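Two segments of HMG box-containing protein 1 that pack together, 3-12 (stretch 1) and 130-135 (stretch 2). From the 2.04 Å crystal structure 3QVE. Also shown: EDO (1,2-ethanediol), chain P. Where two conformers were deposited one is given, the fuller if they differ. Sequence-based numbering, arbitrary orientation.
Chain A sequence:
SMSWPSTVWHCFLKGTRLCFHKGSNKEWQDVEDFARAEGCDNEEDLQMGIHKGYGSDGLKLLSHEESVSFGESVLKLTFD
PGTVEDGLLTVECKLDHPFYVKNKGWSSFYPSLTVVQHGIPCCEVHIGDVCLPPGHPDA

Stretch 1, residues 3-12: SWPSTVWHCF
Stretch 2 130-135: VCLPPG

Stretch 1 has no regular helix or strand. In stretch 2, Val-130 and Cys-131 are in a strand; Pro-133 to Gly-135 are loop or turn. The CA atoms of Cys-11 and Pro-133, 4.6 Å apart, set the register. No hydrogen bond crosses the contact, which rests on ring packing and buries 338 Å² over both sides.

Ser-3 (phi/psi -73/157) is poorly ordered and out of reach of stretch 2. Trp-4 (-54/130) points its CB toward stretch 2, with chi1 -82° (m) and chi2 89°. Pro-134 CD lies over the face of the Trp-4 six-membered ring, 4.0 Å from its centroid and 18° off the normal, a CH-pi contact. Leu-132 O meets the ring edge, 3.3 Å from Trp-4 CH2. The backbone Trp-4 N donates a hydrogen bond to O1 of the ethanediol, 3.1 Å long and nearly straight at 170°.

Pro-5 (-63/169) and Ser-6 (-75/114) make no contact with stretch 2. Thr-7 (-99/151, chi1 p) points toward stretch 2 and brings Thr-7 OG1 to 3.7 Å from Pro-134 CG. Val-8 (-94/-46) is out of reach, but Val-8 N donates a hydrogen bond to Phe-12 O, 2.7 Å.

Trp-9 (-153/132) points away. It opens a type II' turn, closed by a hydrogen bond from Phe-12 N to Trp-9 O, 3.0 Å. His-10 (55/-136) takes the positive phi of that turn. Its CB points sideways, and chi1 -163° (t) with chi2 -79° brings the ring nearer. Pro-133 CB sits over one face of the His-10 ring, 3.6 Å from its centroid and 7° off the normal, so this CH-pi contact is almost axial. Cys-131 O lies at the ring edge, 3.8 Å from His-10 CE1. His-10 O approaches Pro-134 CD at 3.3 Å.

Cys-11 (-88/5, chi1 p) is buried. Cys-11 CB is 3.6 Å from Leu-132 O and 4.4 Å from Pro-134 CD. Phe-12 (-87/132, chi1 m) makes no contact with stretch 2.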

ATOM      1  N   SER A   3      -2.758  16.426  -4.012  1.00 71.52           N
ATOM      2  CA  SER A   3      -1.423  15.926  -4.292  1.00 68.98           C
ATOM      3  C   SER A   3      -1.010  14.818  -3.305  1.00 62.96           C
ATOM      4  O   SER A   3      -1.562  14.715  -2.194  1.00 55.50           O
ATOM      5  CB  SER A   3      -0.416  17.077  -4.328  1.00 65.89           C
ATOM      6  OG  SER A   3      -0.147  17.504  -3.022  1.00 72.57           O
ATOM      7  N   TRP A   4      -0.059  13.995  -3.753  1.00 59.80           N
ATOM      8  CA  TRP A   4       0.480  12.870  -2.965  1.00 53.85           C
ATOM      9  C   TRP A   4       1.006  13.222  -1.563  1.00 47.88           C
ATOM     10  O   TRP A   4       1.778  14.158  -1.378  1.00 44.06           O
ATOM     11  CB  TRP A   4       1.586  12.120  -3.729  1.00 50.61           C
ATOM     12  CG  TRP A   4       1.046  11.144  -4.707  1.00 58.48           C
ATOM     13  CD1 TRP A   4       0.723  11.374  -6.018  1.00 62.33           C
ATOM     14  CD2 TRP A   4       0.735   9.779  -4.450  1.00 42.38           C
ATOM     15  NE1 TRP A   4       0.241  10.224  -6.590  1.00 59.24           N
ATOM     16  CE2 TRP A   4       0.239   9.229  -5.654  1.00 55.21           C
ATOM     17  CE3 TRP A   4       0.828   8.964  -3.321  1.00 39.40           C
ATOM     18  CZ2 TRP A   4      -0.154   7.908  -5.763  1.00 46.20           C
ATOM     19  CZ3 TRP A   4       0.442   7.660  -3.429  1.00 40.71           C
ATOM     20  CH2 TRP A   4      -0.035   7.136  -4.654  1.00 40.08           C
ATOM     21  N   PRO A   5       0.566  12.465  -0.567  1.00 42.11           N
ATOM     22  CA  PRO A   5       1.291  12.461   0.677  1.00 40.08           C
ATOM     23  C   PRO A   5       2.706  11.912   0.478  1.00 37.07           C
ATOM     24  O   PRO A   5       3.010  11.333  -0.572  1.00 29.87           O
ATOM     25  CB  PRO A   5       0.531  11.464   1.548  1.00 41.48           C
ATOM     26  CG  PRO A   5      -0.470  10.786   0.669  1.00 47.58           C
ATOM     27  CD  PRO A   5      -0.484  11.425  -0.654  1.00 45.31           C
ATOM     28  N   SER A   6       3.541  12.075   1.507  1.00 36.75           N
ATOM     29  CA  SER A   6       4.915  11.603   1.469  0.50 34.99           C
ATOM     30  C   SER A   6       4.953  10.086   1.636  1.00 31.93           C
ATOM     31  O   SER A   6       4.605   9.543   2.673  1.00 37.15           O
ATOM     32  CB  SER A   6       5.742  12.280   2.554  0.50 36.41           C
ATOM     33  OG  SER A   6       7.104  11.944   2.416  0.50 40.90           O
ATOM     34  N   THR A   7       5.378   9.406   0.595  1.00 28.19           N
ATOM     35  CA  THR A   7       5.444   7.960   0.577  1.00 27.61           C
ATOM     36  C   THR A   7       6.860   7.506   0.855  1.00 29.02           C
ATOM     37  O   THR A   7       7.808   8.219   0.547  1.00 26.63           O
ATOM     38  CB  THR A   7       4.999   7.439  -0.777  1.00 30.87           C
ATOM     39  OG1 THR A   7       5.728   8.128  -1.797  1.00 32.01           O
ATOM     40  CG2 THR A   7       3.498   7.684  -0.977  1.00 31.19           C
ATOM     41  N   VAL A   8       7.007   6.325   1.438  1.00 25.98           N
ATOM     42  CA  VAL A   8       8.333   5.775   1.709  1.00 26.29           C
ATOM     43  C   VAL A   8       8.793   4.864   0.573  1.00 30.30           C
ATOM     44  O   VAL A   8       9.915   4.949   0.126  1.00 26.85           O
ATOM     45  CB  VAL A   8       8.330   4.986   3.038  1.00 24.71           C
ATOM     46  CG1 VAL A   8       9.745   4.338   3.287  1.00 20.74           C
ATOM     47  CG2 VAL A   8       7.999   5.932   4.166  1.00 25.02           C
ATOM     48  N   TRP A   9       7.919   3.980   0.123  1.00 26.16           N
ATOM     49  CA  TRP A   9       8.223   3.030  -0.950  1.00 25.47           C
ATOM     50  C   TRP A   9       6.903   2.684  -1.641  1.00 24.93           C
ATOM     51  O   TRP A   9       5.908   2.398  -0.958  1.00 24.30           O
ATOM     52  CB  TRP A   9       8.872   1.736  -0.406  1.00 24.59           C
ATOM     53  CG  TRP A   9       9.003   0.756  -1.483  1.00 27.36           C
ATOM     54  CD1 TRP A   9       9.968   0.761  -2.483  1.00 36.02           C
ATOM     55  CD2 TRP A   9       8.132  -0.349  -1.775  1.00 23.96           C
ATOM     56  NE1 TRP A   9       9.740  -0.268  -3.342  1.00 30.85           N
ATOM     57  CE2 TRP A   9       8.617  -0.952  -2.957  1.00 31.63           C
ATOM     58  CE3 TRP A   9       7.010  -0.889  -1.152  1.00 27.73           C
ATOM     59  CZ2 TRP A   9       8.038  -2.079  -3.505  1.00 35.54           C
ATOM     60  CZ3 TRP A   9       6.411  -2.024  -1.716  1.00 30.31           C
ATOM     61  CH2 TRP A   9       6.927  -2.597  -2.875  1.00 32.69           C
ATOM     62  N   HIS A  10       6.888   2.738  -2.971  1.00 25.27           N
ATOM     63  CA  HIS A  10       5.667   2.544  -3.759  1.00 25.69           C
ATOM     64  C   HIS A  10       4.636   3.555  -3.237  1.00 26.81           C
ATOM     65  O   HIS A  10       5.008   4.690  -2.973  1.00 25.99           O
ATOM     66  CB  HIS A  10       5.181   1.103  -3.663  1.00 29.17           C
ATOM     67  CG  HIS A  10       4.196   0.696  -4.713  1.00 28.17           C
ATOM     68  ND1 HIS A  10       2.846   1.019  -4.667  1.00 27.74           N
ATOM     69  CD2 HIS A  10       4.364  -0.059  -5.828  1.00 31.62           C
ATOM     70  CE1 HIS A  10       2.243   0.483  -5.707  1.00 31.99           C
ATOM     71  NE2 HIS A  10       3.138  -0.180  -6.420  1.00 29.07           N
ATOM     72  N   CYS A  11       3.375   3.164  -3.037  1.00 23.31           N
ATOM     73  CA  CYS A  11       2.356   4.092  -2.506  1.00 25.80           C
ATOM     74  C   CYS A  11       2.292   4.115  -0.972  1.00 25.54           C
ATOM     75  O   CYS A  11       1.422   4.746  -0.402  1.00 24.72           O
ATOM     76  CB  CYS A  11       0.976   3.672  -3.016  1.00 29.00           C
ATOM     77  SG  CYS A  11       0.357   2.111  -2.385  1.00 29.47           S
ATOM     78  N   PHE A  12       3.195   3.415  -0.297  1.00 26.82           N
ATOM     79  CA  PHE A  12       3.101   3.169   1.149  1.00 24.16           C
ATOM     80  C   PHE A  12       3.710   4.242   2.048  1.00 24.58           C
ATOM     81  O   PHE A  12       4.848   4.694   1.858  1.00 23.87           O
ATOM     82  CB  PHE A  12       3.625   1.762   1.478  1.00 23.98           C
ATOM     83  CG  PHE A  12       2.829   0.702   0.786  1.00 20.45           C
ATOM     84  CD1 PHE A  12       1.525   0.439   1.184  1.00 23.72           C
ATOM     85  CD2 PHE A  12       3.356  -0.003  -0.265  1.00 23.83           C
ATOM     86  CE1 PHE A  12       0.787  -0.473   0.540  1.00 23.19           C
ATOM     87  CE2 PHE A  12       2.648  -0.969  -0.893  1.00 20.90           C
ATOM     88  CZ  PHE A  12       1.349  -1.198  -0.527  1.00 24.29           C
ATOM     89  N   VAL A 130      -7.049  -1.329  -8.217  1.00 25.34           N
ATOM     90  CA  VAL A 130      -5.643  -1.313  -8.545  1.00 25.38           C
ATOM     91  C   VAL A 130      -5.057  -0.035  -7.976  1.00 24.30           C
ATOM     92  O   VAL A 130      -5.378   1.094  -8.411  1.00 22.11           O
ATOM     93  CB  VAL A 130      -5.412  -1.446 -10.060  1.00 28.67           C
ATOM     94  CG1 VAL A 130      -3.903  -1.239 -10.399  1.00 29.22           C
ATOM     95  CG2 VAL A 130      -5.965  -2.803 -10.571  1.00 24.51           C
ATOM     96  N   CYS A 131      -4.189  -0.224  -6.993  1.00 23.00           N
ATOM     97  CA  CYS A 131      -3.604   0.866  -6.248  1.00 20.38           C
ATOM     98  C   CYS A 131      -2.272   1.266  -6.926  1.00 25.73           C
ATOM     99  O   CYS A 131      -1.331   0.466  -7.013  1.00 25.12           O
ATOM    100  CB  CYS A 131      -3.405   0.418  -4.812  1.00 21.56           C
ATOM    101  SG  CYS A 131      -4.983   0.035  -4.023  1.00 25.54           S
ATOM    102  N   LEU A 132      -2.184   2.523  -7.360  1.00 21.09           N
ATOM    103  CA  LEU A 132      -1.071   2.983  -8.165  1.00 24.59           C
ATOM    104  C   LEU A 132       0.007   3.628  -7.298  1.00 25.65           C
ATOM    105  O   LEU A 132      -0.302   4.242  -6.289  1.00 23.24           O
ATOM    106  CB  LEU A 132      -1.547   4.002  -9.202  1.00 25.91           C
ATOM    107  CG  LEU A 132      -2.600   3.561 -10.203  1.00 31.25           C
ATOM    108  CD1 LEU A 132      -2.951   4.754 -11.169  1.00 28.91           C
ATOM    109  CD2 LEU A 132      -2.111   2.322 -10.970  1.00 25.34           C
ATOM    110  N   PRO A 133       1.280   3.455  -7.691  1.00 24.88           N
ATOM    111  CA  PRO A 133       2.379   4.161  -7.093  1.00 25.28           C
ATOM    112  C   PRO A 133       2.495   5.589  -7.604  1.00 29.95           C
ATOM    113  O   PRO A 133       2.057   5.863  -8.695  1.00 29.99           O
ATOM    114  CB  PRO A 133       3.583   3.352  -7.560  1.00 25.90           C
ATOM    115  CG  PRO A 133       3.220   2.833  -8.887  1.00 29.34           C
ATOM    116  CD  PRO A 133       1.731   2.551  -8.777  1.00 28.02           C
ATOM    117  N   PRO A 134       3.114   6.487  -6.834  1.00 29.57           N
ATOM    118  CA  PRO A 134       3.317   7.850  -7.305  1.00 34.21           C
ATOM    119  C   PRO A 134       4.122   7.837  -8.594  1.00 35.47           C
ATOM    120  O   PRO A 134       4.955   6.959  -8.773  1.00 37.29           O
ATOM    121  CB  PRO A 134       4.108   8.521  -6.173  1.00 38.04           C
ATOM    122  CG  PRO A 134       4.450   7.464  -5.171  1.00 37.89           C
ATOM    123  CD  PRO A 134       3.583   6.279  -5.453  1.00 32.80           C
ATOM    124  N   GLY A 135       3.830   8.757  -9.511  1.00 36.63           N
ATOM    125  CA  GLY A 135       4.528   8.761 -10.817  1.00 44.10           C
ATOM    126  C   GLY A 135       4.110   7.673 -11.823  1.00 47.76           C
ATOM    127  O   GLY A 135       4.751   7.500 -12.859  1.00 45.13           O
TER
HETATM  128  C1  EDO P  41       0.537  14.989  -7.844  1.00 81.36           C
HETATM  129  O1  EDO P  41       1.060  14.836  -6.519  1.00 71.72           O
HETATM  130  C2  EDO P  41      -0.861  15.601  -7.770  1.00 84.18           C
HETATM  131  O2  EDO P  41      -1.341  15.873  -9.085  1.00 84.42           O